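PDB 2P3E: diaminopimelate decarboxylase from Aquifex aeolicus, which probably catalyses the pyridoxal-phosphate-dependent decarboxylation of meso-diaminopimelate to L-lysine, the last step of lysine biosynthesis by the diaminopimelate pathway. Local coordinates for residues B[89-94]-B[102-107]; B[126-131]-B[277-282]; B[314-319]-B[369-374]; B[305-310]-B[358-363]; B[133-138]-B[187-192]. One frame throughout, in Å; residues are numbered along the deposited sequence.

Contact 1. Residues B[89-94]-B[102-107]; sequences GELYLA and ERIVYA
Ile104 meets Leu91 and Ala94 through a single methyl, and every touch between 89-94 and 102-107 is apolar. Its CD1 lies 3.8 Å from Ala94 CB and 4.1 Å from Leu91 CD1, so the tip of the isoleucine bridges two residues three apart on one face of the helix. The Leu91 and Ile104 side chains cross at about a right angle. The reach of Ile104 follows from its torsions: CG1 stands opposite the carbonyl carbon (chi1 -61°) and CD1 continues the chain fully extended (chi2 -180°). No hydrogen bond joins the segments, and the nearest CA atoms, those of Ala94 and Ile104, remain 8.0 Å apart; side chains alone close the distance. Both segments belong to the beta-alpha-beta unit formed by strand 82-85, helix 88-96 and strand 104-106, part of the barrel domain. Ile85 of the first strand touches both Leu91 and Ile104, Ala83 touches Ala94, and Leu91 also touches Asp118 of helix 113-121.

Contact 2. Residues B[126-131]-B[277-282]; sequences MFNVES and ILEPGR
Asn128 and Glu279 both carry CG opposite the carbonyl carbon (chi1 -65° and -53°), and the extended glutamate chain brings its carboxylate up to the amide from the opposite direction. Asn128 ND2 and Glu279 OE2 are 3.6 Å apart, with amide and carboxylate planes 61° apart. A water joins them, accepting from Asn128 ND2 at 2.8 Å and donating to Glu279 OE2 at 2.5 Å. The other carboxylate oxygen, Glu279 OE1, is hydrogen-bonded to His202. Next to this polar bridge, Met126 and Ile277 slide past each other in opposite directions, Met126 CE ending 4.1 Å from Ile277 CD1. Glu279 is itself among residues 279-282, which probably bind pyridoxal phosphate, so the water bridge ends on the likely cofactor site. The two strands are not neighbours in the sheet: their nearest CA atoms, of Met126 and Ile277, are 10.8 Å apart, and the side chains meet across the TIM-barrel interior. Tyr238 and Asp240 of strand 238-240 touch both Met126 and Ile277, while strands 104-106 and 149-156 flank strand 126-129.

Contact 3. Residues B[314-319]-B[369-374]; sequences NDLIRP and LAVLSA
Leu316 is the residue of 314-319 that closes on 369-374, and it does so with one methyl. Just before it, Asp315 is anchored: its backbone oxygen is hydrogen-bonded to Tyr37 OH and its OD2 to the backbone N of Gly312. At Leu316 the side chain leaves with CG opposite the backbone N (chi1 177°), and the second torsion, 57°, completes the placement of CD2 against the other segment. Leu316 CD2 then lies 3.6 Å from Val371 CG1, the two side chains meeting at a slant, and 4.3 Å from Ala374 CB. Further along, Ile317 packs against Ile317 of the second subunit, which places this loop at the dimer interface. Arg318, at the helix that follows, belongs to the substrate site by similarity, and its guanidinium lies close to that of Arg282, another predicted substrate-binding residue. Leu291 of strand 289-301 touches both Leu316 and Val371. With no hydrogen bond between the segments, the chemistry is purely hydrophobic: buried methyl contacts join the loop leading to Arg318 to the end of strand 368-371 and the loop after it, with the side chains of Tyr377 and Tyr322, both probable substrate ligands, about 7 and 8 Å from that of Leu316.

Contact 4. Residues B[305-310]-B[358-363]; sequences HFIIVD and REIEEV
Ile307 packs against Ile360 and Val363 within the mixed beta-sheet of this class-II decarboxylase, the sheet that accompanies its TIM-barrel domain. Strands 304-309 and 358-361 both pair with strand 338-344, the first parallel and the second antiparallel to it, so Ile307 and Ile360 meet across an intervening strand, while Val363 comes from the loop past 358-361. Ile307 has CG1 opposite the carbonyl carbon (chi1 -62°) and an extended second torsion (176°), which carries CD1 outward to a meeting point with two partners. Ile307 CD1 lies 3.7 Å from Ile360 CG2 and 3.7 Å from Val363 CG2. In Ile360 and Val363 alike, the touching CG2 stands between the backbone N and the carbonyl carbon, although the two side chains arrive differently: Ile360 crosses Ile307 obliquely, Val363 at about a right angle. Ile307 adds its own branch methyl, CG2, at 4.0 Å from Val363 CG2, so Val363 CG2 touches both the terminal and the branch methyl. Leu369 of strand 368-371 touches both Ile360 and Val363, and Val295 of strand 289-301 touches Ile307. Beside this apolar cluster runs a polar link. The imidazole of His305 is fixed at ND1 by Asp300, and its other nitrogen meets a water: NE2 is hydrogen-bonded to it at 2.9 Å, with the water in the plane of the ring, and the same water accepts from Val363 N at 3.2 Å.

Contact 5. Residues B[133-138]-B[187-192]; sequences QELDVL and YEYASK
The short helical segments 133-138 and 187-191 run almost parallel, their N-to-C directions 17° apart and their axes 10.6 Å apart at closest approach. Leu135 and Ala190 form the nearest CA pair, at 6.7 Å. Between them, Leu135 CD2 lies 4.0 Å from Ala190 CB, while Leu135 CD1 touches the ring edge at Tyr189 CD2. These are outer helices of the TIM-barrel domain, packed side by side on its parallel strands: Ile151 of strand 149-156 touches both Leu135 and Ala190. On the partly exposed side of the pair, Tyr189 has CG opposite the backbone N (chi1 -178°), pointing its ring across to helix 132-145. Its OH donates to Asp136 OD1 at 2.7 Å, and OD1 accepts through its syn lone pair, on the side of OD2; OD1 lies in the ring plane, and carboxylate and ring are turned 69° apart. A phenylalanine at Tyr189 would probably leave Asp136 OD1 without this donor and the carboxylate freer to turn. In the second helix, Ser191 OG donates to Glu188 O at 2.7 Å.

In the fold
Contacts 1, 2 and 5 belong to the pyridoxal-binding barrel, contacts 3 and 4 to the mixed-sheet domain on the opposite side of the chain's centre. Strands 104-106 and 126-129 are neighbours, which puts contacts 1 and 2 about 10 Å apart between centres. In sequence, contact 1 closes before contact 2 opens, contact 5 falls between the segments of contact 2, helix 132-145 directly following strand 126-129, and contacts 3 and 4 come last, their segments alternating. These two touch through Leu369, their centres about 14 Å apart. The extremes, contacts 4 and 5, are about 55 Å apart between centres. Contacts 2 and 3 meet at Arg282 and Arg318, consistent with a substrate site lined by both domains.

Contact 1. Residues B[89-94]-B[102-107]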
# COMPACT_ATOMS: atom_id res chain seq x y z
N GLY B 89 12.31 -7.43 -10.21
CA GLY B 89 11.39 -6.59 -10.99
C GLY B 89 12.02 -5.29 -11.49
O GLY B 89 11.74 -4.85 -12.61
N GLU B 90 12.83 -4.66 -10.64
CA GLU B 90 13.53 -3.41 -11.03
C GLU B 90 14.66 -3.68 -12.02
O GLU B 90 14.94 -2.86 -12.91
CB GLU B 90 14.03 -2.65 -9.79
CG GLU B 90 12.89 -2.26 -8.81
CD GLU B 90 13.35 -1.32 -7.69
OE1 GLU B 90 14.58 -1.18 -7.45
OE2 GLU B 90 12.45 -0.72 -7.05
N LEU B 91 15.28 -4.85 -11.89
CA LEU B 91 16.25 -5.32 -12.91
C LEU B 91 15.57 -5.42 -14.29
O LEU B 91 16.06 -4.88 -15.28
CB LEU B 91 16.87 -6.66 -12.51
CG LEU B 91 17.87 -7.25 -13.54
CD1 LEU B 91 19.13 -6.38 -13.69
CD2 LEU B 91 18.25 -8.69 -13.18
N TYR B 92 14.43 -6.12 -14.31
CA TYR B 92 13.60 -6.27 -15.52
C TYR B 92 13.28 -4.91 -16.10
O TYR B 92 13.47 -4.67 -17.29
CB TYR B 92 12.33 -7.08 -15.17
CG TYR B 92 11.07 -6.80 -15.98
CD1 TYR B 92 10.71 -7.62 -17.05
CD2 TYR B 92 10.22 -5.74 -15.65
CE1 TYR B 92 9.55 -7.39 -17.80
CE2 TYR B 92 9.07 -5.48 -16.40
CZ TYR B 92 8.74 -6.31 -17.46
OH TYR B 92 7.59 -6.06 -18.17
N LEU B 93 12.82 -4.01 -15.22
CA LEU B 93 12.42 -2.67 -15.61
C LEU B 93 13.58 -1.86 -16.16
O LEU B 93 13.47 -1.25 -17.23
CB LEU B 93 11.81 -1.99 -14.41
CG LEU B 93 10.97 -0.74 -14.58
CD1 LEU B 93 9.63 -1.07 -15.23
CD2 LEU B 93 10.79 -0.24 -13.19
N ALA B 94 14.72 -1.89 -15.47
CA ALA B 94 15.91 -1.14 -15.92
C ALA B 94 16.31 -1.63 -17.32
O ALA B 94 16.56 -0.82 -18.22
CB ALA B 94 17.07 -1.32 -14.92
N GLU B 102 26.00 -2.83 -17.03
CA GLU B 102 27.23 -2.12 -16.65
C GLU B 102 26.96 -0.82 -15.86
O GLU B 102 27.88 -0.27 -15.24
CB GLU B 102 28.10 -1.85 -17.88
CG GLU B 102 28.61 -3.14 -18.58
CD GLU B 102 27.62 -3.75 -19.55
OE1 GLU B 102 26.52 -3.20 -19.71
OE2 GLU B 102 27.94 -4.80 -20.16
N ARG B 103 25.72 -0.33 -15.88
CA ARG B 103 25.35 0.85 -15.08
C ARG B 103 24.30 0.49 -13.99
O ARG B 103 23.65 1.36 -13.45
CB ARG B 103 24.82 1.96 -15.97
CG ARG B 103 25.79 2.42 -17.10
CD ARG B 103 25.48 3.84 -17.60
NE ARG B 103 24.06 4.04 -17.94
CZ ARG B 103 23.57 4.22 -19.18
NH1 ARG B 103 24.38 4.24 -20.24
NH2 ARG B 103 22.25 4.40 -19.35
N ILE B 104 24.18 -0.80 -13.68
CA ILE B 104 23.19 -1.25 -12.69
C ILE B 104 23.86 -1.75 -11.41
O ILE B 104 24.79 -2.58 -11.47
CB ILE B 104 22.27 -2.35 -13.29
CG1 ILE B 104 21.51 -1.79 -14.50
CG2 ILE B 104 21.35 -3.00 -12.19
CD1 ILE B 104 20.56 -2.79 -15.16
N VAL B 105 23.41 -1.22 -10.26
CA VAL B 105 23.86 -1.68 -8.95
C VAL B 105 22.66 -2.22 -8.15
O VAL B 105 21.55 -1.69 -8.25
CB VAL B 105 24.62 -0.58 -8.16
CG1 VAL B 105 25.91 -0.15 -8.90
CG2 VAL B 105 23.72 0.65 -7.91
N TYR B 106 22.89 -3.26 -7.35
CA TYR B 106 21.78 -3.98 -6.74
C TYR B 106 21.94 -3.94 -5.22
O TYR B 106 22.85 -4.57 -4.67
CB TYR B 106 21.75 -5.43 -7.26
CG TYR B 106 20.52 -6.31 -6.94
CD1 TYR B 106 20.32 -7.51 -7.63
CD2 TYR B 106 19.57 -5.94 -6.00
CE1 TYR B 106 19.22 -8.34 -7.36
CE2 TYR B 106 18.46 -6.77 -5.72
CZ TYR B 106 18.30 -7.96 -6.41
OH TYR B 106 17.20 -8.79 -6.15
N ALA B 107 21.04 -3.22 -4.55
CA ALA B 107 21.08 -3.10 -3.08
C ALA B 107 19.95 -3.85 -2.39
O ALA B 107 19.15 -4.53 -3.02
CB ALA B 107 21.07 -1.65 -2.67

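Contact 2. Residues B[126-131]-B[277-282]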
# COMPACT_ATOMS: atom_id res chain seq x y z
N MET B 126 27.67 -4.11 -9.89
CA MET B 126 28.01 -4.36 -8.51
C MET B 126 26.80 -4.75 -7.67
O MET B 126 25.74 -4.13 -7.77
CB MET B 126 28.62 -3.07 -7.96
CG MET B 126 29.29 -3.14 -6.62
SD MET B 126 30.30 -1.67 -6.44
CE MET B 126 29.15 -0.40 -5.87
N PHE B 127 26.98 -5.78 -6.84
CA PHE B 127 26.07 -6.09 -5.74
C PHE B 127 26.50 -5.35 -4.47
O PHE B 127 27.66 -5.49 -4.01
CB PHE B 127 26.06 -7.59 -5.45
CG PHE B 127 25.46 -8.43 -6.54
CD1 PHE B 127 24.11 -8.76 -6.51
CD2 PHE B 127 26.24 -8.85 -7.62
CE1 PHE B 127 23.55 -9.53 -7.54
CE2 PHE B 127 25.69 -9.62 -8.65
CZ PHE B 127 24.35 -9.97 -8.60
N ASN B 128 25.59 -4.56 -3.91
CA ASN B 128 25.80 -3.96 -2.60
C ASN B 128 25.27 -4.89 -1.53
O ASN B 128 24.05 -4.99 -1.30
CB ASN B 128 25.19 -2.54 -2.52
CG ASN B 128 25.89 -1.57 -3.44
OD1 ASN B 128 27.12 -1.61 -3.59
ND2 ASN B 128 25.12 -0.69 -4.07
N VAL B 129 26.20 -5.59 -0.89
CA VAL B 129 25.91 -6.73 -0.07
C VAL B 129 25.53 -6.32 1.35
O VAL B 129 26.18 -5.47 1.98
CB VAL B 129 27.09 -7.76 -0.09
CG1 VAL B 129 26.83 -8.88 0.87
CG2 VAL B 129 27.26 -8.36 -1.50
N GLU B 130 24.47 -6.96 1.83
CA GLU B 130 23.79 -6.65 3.07
C GLU B 130 24.05 -7.66 4.20
O GLU B 130 23.72 -7.39 5.35
CB GLU B 130 22.29 -6.54 2.81
CG GLU B 130 21.89 -5.33 1.96
CD GLU B 130 21.97 -4.00 2.71
OE1 GLU B 130 22.22 -3.98 3.93
OE2 GLU B 130 21.76 -2.96 2.05
N SER B 131 24.64 -8.83 3.87
CA SER B 131 25.00 -9.81 4.90
C SER B 131 26.12 -10.75 4.46
O SER B 131 26.41 -10.91 3.28
CB SER B 131 23.77 -10.64 5.33
OG SER B 131 23.30 -11.39 4.23
N ILE B 277 29.79 6.73 -7.32
CA ILE B 277 28.43 6.39 -7.74
C ILE B 277 27.47 7.08 -6.78
O ILE B 277 27.68 7.04 -5.57
CB ILE B 277 28.18 4.87 -7.74
CG1 ILE B 277 29.21 4.15 -8.64
CG2 ILE B 277 26.72 4.55 -8.22
CD1 ILE B 277 29.07 2.61 -8.67
N LEU B 278 26.46 7.76 -7.33
CA LEU B 278 25.37 8.34 -6.54
C LEU B 278 24.06 7.65 -6.94
O LEU B 278 23.91 7.23 -8.08
CB LEU B 278 25.23 9.85 -6.79
CG LEU B 278 26.37 10.81 -6.45
CD1 LEU B 278 25.88 12.24 -6.61
CD2 LEU B 278 26.75 10.62 -5.05
N GLU B 279 23.12 7.58 -6.00
CA GLU B 279 21.85 6.87 -6.21
C GLU B 279 20.58 7.72 -5.95
O GLU B 279 19.73 7.31 -5.16
CB GLU B 279 21.81 5.61 -5.34
CG GLU B 279 23.03 4.71 -5.52
CD GLU B 279 23.06 3.56 -4.53
OE1 GLU B 279 22.66 3.75 -3.36
OE2 GLU B 279 23.51 2.47 -4.93
N PRO B 280 20.42 8.86 -6.64
CA PRO B 280 19.27 9.70 -6.28
C PRO B 280 17.94 9.09 -6.77
O PRO B 280 17.88 8.57 -7.89
CB PRO B 280 19.54 11.00 -7.03
CG PRO B 280 20.34 10.59 -8.22
CD PRO B 280 21.20 9.46 -7.75
N GLY B 281 16.91 9.16 -5.93
CA GLY B 281 15.55 8.78 -6.35
C GLY B 281 14.60 9.96 -6.20
O GLY B 281 14.22 10.60 -7.19
N ARG B 282 14.25 10.25 -4.95
CA ARG B 282 13.34 11.34 -4.59
C ARG B 282 13.76 12.71 -5.17
O ARG B 282 12.89 13.48 -5.61
CB ARG B 282 13.27 11.48 -3.06
CG ARG B 282 12.08 12.28 -2.53
CD ARG B 282 12.26 12.61 -1.04
NE ARG B 282 12.58 11.42 -0.23
CZ ARG B 282 11.68 10.65 0.39
NH1 ARG B 282 10.37 10.90 0.30
NH2 ARG B 282 12.10 9.60 1.09
O HOH W 1 22.50 0.22 -4.55

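Contact 3. Residues B[314-319]-B[369-374]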
# COMPACT_ATOMS: atom_id res chain seq x y z
N ASN B 314 -4.88 4.92 -1.16
CA ASN B 314 -4.67 3.96 -2.24
C ASN B 314 -3.85 4.54 -3.38
O ASN B 314 -3.20 3.78 -4.12
CB ASN B 314 -6.01 3.47 -2.80
CG ASN B 314 -6.87 4.61 -3.37
OD1 ASN B 314 -7.21 5.58 -2.67
ND2 ASN B 314 -7.23 4.48 -4.63
N ASP B 315 -3.91 5.86 -3.54
CA ASP B 315 -3.20 6.59 -4.61
C ASP B 315 -1.90 7.19 -4.11
O ASP B 315 -0.87 7.12 -4.80
CB ASP B 315 -4.09 7.69 -5.20
CG ASP B 315 -5.36 7.15 -5.84
OD1 ASP B 315 -5.27 6.43 -6.86
OD2 ASP B 315 -6.46 7.44 -5.31
N LEU B 316 -1.95 7.80 -2.92
CA LEU B 316 -0.78 8.43 -2.31
C LEU B 316 -0.86 8.14 -0.83
O LEU B 316 -1.73 8.66 -0.13
CB LEU B 316 -0.78 9.96 -2.55
CG LEU B 316 0.35 10.79 -1.90
CD1 LEU B 316 1.75 10.33 -2.30
CD2 LEU B 316 0.18 12.29 -2.20
N ILE B 317 0.05 7.29 -0.37
CA ILE B 317 -0.06 6.75 0.99
C ILE B 317 0.70 7.57 2.04
O ILE B 317 0.51 7.37 3.23
CB ILE B 317 0.41 5.27 1.00
CG1 ILE B 317 -0.23 4.49 2.17
CG2 ILE B 317 1.96 5.19 0.97
CD1 ILE B 317 -0.05 2.94 2.05
N ARG B 318 1.57 8.49 1.60
CA ARG B 318 2.52 9.13 2.52
C ARG B 318 1.84 9.91 3.68
O ARG B 318 2.27 9.76 4.83
CB ARG B 318 3.52 10.01 1.75
CG ARG B 318 4.34 9.22 0.69
CD ARG B 318 5.48 10.07 0.10
NE ARG B 318 6.55 10.27 1.07
CZ ARG B 318 6.81 11.42 1.69
NH1 ARG B 318 6.10 12.51 1.44
NH2 ARG B 318 7.81 11.49 2.56
N PRO B 319 0.81 10.75 3.39
CA PRO B 319 0.12 11.43 4.51
C PRO B 319 -0.42 10.44 5.56
O PRO B 319 -0.14 10.60 6.75
CB PRO B 319 -1.02 12.17 3.82
CG PRO B 319 -0.46 12.46 2.44
CD PRO B 319 0.26 11.20 2.09
N LEU B 369 -8.13 19.63 -7.28
CA LEU B 369 -6.99 20.05 -6.45
C LEU B 369 -5.70 19.40 -6.98
O LEU B 369 -5.75 18.31 -7.58
CB LEU B 369 -7.21 19.61 -4.99
CG LEU B 369 -8.50 20.07 -4.28
CD1 LEU B 369 -8.59 19.52 -2.85
CD2 LEU B 369 -8.53 21.59 -4.28
N ALA B 370 -4.57 20.08 -6.80
CA ALA B 370 -3.25 19.55 -7.10
C ALA B 370 -2.48 19.26 -5.82
O ALA B 370 -2.27 20.15 -4.99
CB ALA B 370 -2.46 20.52 -7.99
N VAL B 371 -2.07 18.00 -5.66
CA VAL B 371 -1.24 17.55 -4.54
C VAL B 371 0.20 17.53 -5.04
O VAL B 371 0.54 16.76 -5.96
CB VAL B 371 -1.66 16.13 -4.01
CG1 VAL B 371 -0.83 15.72 -2.80
CG2 VAL B 371 -3.18 16.10 -3.68
N LEU B 372 1.06 18.37 -4.46
CA LEU B 372 2.42 18.53 -5.00
C LEU B 372 3.36 17.46 -4.46
O LEU B 372 3.01 16.75 -3.52
CB LEU B 372 2.97 19.94 -4.69
CG LEU B 372 2.14 21.14 -5.17
CD1 LEU B 372 2.94 22.42 -4.91
CD2 LEU B 372 1.74 21.02 -6.65
N SER B 373 4.55 17.35 -5.08
CA SER B 373 5.64 16.53 -4.54
C SER B 373 5.27 15.05 -4.49
O SER B 373 5.67 14.32 -3.58
CB SER B 373 6.04 17.03 -3.13
OG SER B 373 6.03 18.45 -3.04
N ALA B 374 4.54 14.61 -5.51
CA ALA B 374 3.97 13.27 -5.51
C ALA B 374 4.62 12.30 -6.50
O ALA B 374 4.11 11.20 -6.72
CB ALA B 374 2.46 13.34 -5.72

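Contact 4. Residues B[305-310]-B[358-363]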
# COMPACT_ATOMS: atom_id res chain seq x y z
N HIS B 305 -14.35 20.97 8.91
CA HIS B 305 -14.74 20.98 7.51
C HIS B 305 -13.98 19.85 6.81
O HIS B 305 -12.76 19.78 6.89
CB HIS B 305 -14.44 22.34 6.87
CG HIS B 305 -14.93 22.49 5.45
ND1 HIS B 305 -16.23 22.21 5.09
CD2 HIS B 305 -14.31 22.91 4.32
CE1 HIS B 305 -16.39 22.43 3.79
NE2 HIS B 305 -15.24 22.88 3.31
N PHE B 306 -14.72 18.96 6.15
CA PHE B 306 -14.14 17.90 5.34
C PHE B 306 -14.35 18.21 3.86
O PHE B 306 -15.47 18.57 3.44
CB PHE B 306 -14.73 16.53 5.70
CG PHE B 306 -14.45 16.10 7.12
CD1 PHE B 306 -13.32 15.33 7.42
CD2 PHE B 306 -15.32 16.44 8.16
CE1 PHE B 306 -13.06 14.93 8.73
CE2 PHE B 306 -15.06 16.03 9.47
CZ PHE B 306 -13.93 15.27 9.75
N ILE B 307 -13.28 18.06 3.09
CA ILE B 307 -13.31 18.14 1.64
C ILE B 307 -12.99 16.71 1.16
O ILE B 307 -11.85 16.25 1.28
CB ILE B 307 -12.27 19.14 1.10
CG1 ILE B 307 -12.58 20.57 1.63
CG2 ILE B 307 -12.20 19.11 -0.42
CD1 ILE B 307 -11.56 21.63 1.24
N ILE B 308 -14.01 16.02 0.66
CA ILE B 308 -13.87 14.61 0.27
C ILE B 308 -13.56 14.55 -1.22
O ILE B 308 -14.32 15.08 -2.04
CB ILE B 308 -15.15 13.80 0.62
CG1 ILE B 308 -15.44 13.91 2.13
CG2 ILE B 308 -15.00 12.31 0.18
CD1 ILE B 308 -16.86 13.49 2.56
N VAL B 309 -12.44 13.91 -1.56
CA VAL B 309 -11.95 13.86 -2.94
C VAL B 309 -11.89 12.43 -3.45
O VAL B 309 -12.15 11.49 -2.68
CB VAL B 309 -10.55 14.57 -3.08
CG1 VAL B 309 -10.69 16.07 -2.74
CG2 VAL B 309 -9.47 13.90 -2.19
N ASP B 310 -11.54 12.25 -4.73
CA ASP B 310 -11.56 10.90 -5.32
C ASP B 310 -10.24 10.14 -5.22
O ASP B 310 -10.15 8.97 -5.60
CB ASP B 310 -12.15 10.90 -6.76
CG ASP B 310 -11.34 11.74 -7.76
OD1 ASP B 310 -10.27 12.30 -7.44
OD2 ASP B 310 -11.80 11.83 -8.92
N ARG B 358 -5.77 21.72 7.35
CA ARG B 358 -4.99 22.47 6.38
C ARG B 358 -5.76 23.65 5.83
O ARG B 358 -6.95 23.53 5.50
CB ARG B 358 -4.54 21.56 5.23
CG ARG B 358 -3.59 22.21 4.23
CD ARG B 358 -2.12 22.29 4.73
NE ARG B 358 -1.60 20.98 5.15
CZ ARG B 358 -1.15 20.05 4.31
NH1 ARG B 358 -1.11 20.29 3.00
NH2 ARG B 358 -0.71 18.87 4.78
N GLU B 359 -5.06 24.78 5.70
CA GLU B 359 -5.62 25.97 5.08
C GLU B 359 -5.68 25.78 3.57
O GLU B 359 -4.69 25.37 2.93
CB GLU B 359 -4.77 27.20 5.41
CG GLU B 359 -5.04 27.77 6.80
CD GLU B 359 -6.31 28.61 6.90
OE1 GLU B 359 -7.10 28.68 5.92
OE2 GLU B 359 -6.52 29.20 7.98
N ILE B 360 -6.85 26.06 3.01
CA ILE B 360 -7.07 25.93 1.58
C ILE B 360 -8.24 26.81 1.16
O ILE B 360 -9.19 27.00 1.92
CB ILE B 360 -7.35 24.45 1.17
CG1 ILE B 360 -7.29 24.29 -0.35
CG2 ILE B 360 -8.68 23.96 1.76
CD1 ILE B 360 -7.35 22.83 -0.82
N GLU B 361 -8.14 27.36 -0.04
CA GLU B 361 -9.23 28.10 -0.68
C GLU B 361 -10.46 27.22 -0.63
O GLU B 361 -10.37 25.99 -0.83
CB GLU B 361 -8.85 28.37 -2.12
CG GLU B 361 -9.29 29.69 -2.67
CD GLU B 361 -8.69 29.97 -4.04
OE1 GLU B 361 -7.45 30.07 -4.17
OE2 GLU B 361 -9.49 30.10 -4.98
N GLU B 362 -11.60 27.82 -0.31
CA GLU B 362 -12.86 27.12 -0.34
C GLU B 362 -13.00 26.57 -1.76
O GLU B 362 -12.79 27.32 -2.73
CB GLU B 362 -14.03 28.06 -0.01
CG GLU B 362 -14.17 28.37 1.46
CD GLU B 362 -15.37 29.27 1.77
OE1 GLU B 362 -15.82 30.02 0.88
OE2 GLU B 362 -15.85 29.21 2.92
N VAL B 363 -13.27 25.28 -1.87
CA VAL B 363 -13.47 24.63 -3.17
C VAL B 363 -14.81 23.92 -3.15
O VAL B 363 -15.31 23.57 -2.08
CB VAL B 363 -12.34 23.62 -3.50
CG1 VAL B 363 -11.06 24.37 -3.92
CG2 VAL B 363 -12.07 22.66 -2.32
O HOH W 2 -14.72 23.98 0.73

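Contact 5. Residues B[133-138]-B[187-192]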
# COMPACT_ATOMS: atom_id res chain seq x y z
N GLN B 133 25.97 -14.06 4.93
CA GLN B 133 25.31 -15.19 4.31
C GLN B 133 25.06 -14.92 2.82
O GLN B 133 25.25 -15.81 1.97
CB GLN B 133 24.03 -15.56 5.06
CG GLN B 133 23.42 -16.87 4.60
CD GLN B 133 22.34 -17.38 5.51
OE1 GLN B 133 21.74 -16.62 6.28
NE2 GLN B 133 22.09 -18.69 5.45
N GLU B 134 24.68 -13.68 2.50
CA GLU B 134 24.54 -13.22 1.12
C GLU B 134 25.85 -13.36 0.33
O GLU B 134 25.81 -13.72 -0.83
CB GLU B 134 24.01 -11.77 1.06
CG GLU B 134 23.83 -11.22 -0.37
CD GLU B 134 23.45 -9.74 -0.43
OE1 GLU B 134 22.99 -9.20 0.61
OE2 GLU B 134 23.63 -9.11 -1.50
N LEU B 135 26.99 -13.05 0.96
CA LEU B 135 28.29 -13.33 0.34
C LEU B 135 28.44 -14.80 -0.10
O LEU B 135 28.82 -15.07 -1.23
CB LEU B 135 29.44 -12.92 1.28
CG LEU B 135 29.64 -11.42 1.59
CD1 LEU B 135 30.61 -11.23 2.75
CD2 LEU B 135 30.12 -10.70 0.37
N ASP B 136 28.11 -15.73 0.80
CA ASP B 136 28.19 -17.17 0.56
C ASP B 136 27.24 -17.61 -0.55
O ASP B 136 27.62 -18.38 -1.46
CB ASP B 136 27.84 -17.91 1.86
CG ASP B 136 28.92 -17.80 2.91
OD1 ASP B 136 30.10 -17.67 2.54
OD2 ASP B 136 28.60 -17.84 4.12
N VAL B 137 26.01 -17.11 -0.48
CA VAL B 137 24.97 -17.37 -1.48
C VAL B 137 25.35 -16.86 -2.86
O VAL B 137 25.29 -17.62 -3.83
CB VAL B 137 23.59 -16.79 -1.05
CG1 VAL B 137 22.57 -16.91 -2.19
CG2 VAL B 137 23.08 -17.48 0.21
N LEU B 138 25.76 -15.59 -2.94
CA LEU B 138 26.24 -15.01 -4.20
C LEU B 138 27.43 -15.79 -4.77
O LEU B 138 27.53 -15.99 -5.98
CB LEU B 138 26.68 -13.56 -4.01
CG LEU B 138 25.78 -12.39 -4.36
CD1 LEU B 138 26.61 -11.12 -4.16
CD2 LEU B 138 25.23 -12.47 -5.78
N TYR B 187 35.22 -7.80 4.39
CA TYR B 187 36.06 -7.70 3.18
C TYR B 187 37.12 -8.80 3.16
O TYR B 187 37.39 -9.41 2.12
CB TYR B 187 36.71 -6.31 3.08
CG TYR B 187 35.80 -5.29 2.43
CD1 TYR B 187 35.05 -4.40 3.20
CD2 TYR B 187 35.67 -5.24 1.04
CE1 TYR B 187 34.20 -3.48 2.61
CE2 TYR B 187 34.82 -4.31 0.43
CZ TYR B 187 34.09 -3.45 1.22
OH TYR B 187 33.25 -2.54 0.62
N GLU B 188 37.70 -9.06 4.33
CA GLU B 188 38.65 -10.16 4.49
C GLU B 188 38.00 -11.51 4.21
O GLU B 188 38.57 -12.33 3.50
CB GLU B 188 39.29 -10.13 5.89
CG GLU B 188 40.30 -8.98 6.08
CD GLU B 188 41.53 -9.08 5.17
OE1 GLU B 188 41.76 -10.18 4.59
OE2 GLU B 188 42.27 -8.06 5.03
N TYR B 189 36.80 -11.71 4.73
CA TYR B 189 36.03 -12.92 4.50
C TYR B 189 35.71 -13.09 3.01
O TYR B 189 35.93 -14.17 2.43
CB TYR B 189 34.75 -12.92 5.34
CG TYR B 189 33.93 -14.18 5.16
CD1 TYR B 189 34.23 -15.34 5.89
CD2 TYR B 189 32.87 -14.24 4.24
CE1 TYR B 189 33.49 -16.50 5.72
CE2 TYR B 189 32.13 -15.39 4.06
CZ TYR B 189 32.45 -16.53 4.80
OH TYR B 189 31.74 -17.69 4.64
N ALA B 190 35.23 -12.01 2.38
CA ALA B 190 34.88 -12.03 0.96
C ALA B 190 36.07 -12.28 0.03
O ALA B 190 35.90 -12.80 -1.07
CB ALA B 190 34.15 -10.73 0.58
N SER B 191 37.27 -11.89 0.45
CA SER B 191 38.47 -12.09 -0.38
C SER B 191 38.80 -13.57 -0.58
O SER B 191 39.51 -13.94 -1.54
CB SER B 191 39.69 -11.37 0.21
OG SER B 191 40.16 -12.10 1.33
N LYS B 192 38.29 -14.41 0.32
CA LYS B 192 38.55 -15.85 0.28
C LYS B 192 37.50 -16.61 -0.54
O LYS B 192 37.62 -17.82 -0.72
CB LYS B 192 38.67 -16.41 1.70
CG LYS B 192 39.88 -15.87 2.47
CD LYS B 192 40.15 -16.64 3.73
CE LYS B 192 39.46 -16.05 4.94
NZ LYS B 192 40.25 -14.92 5.52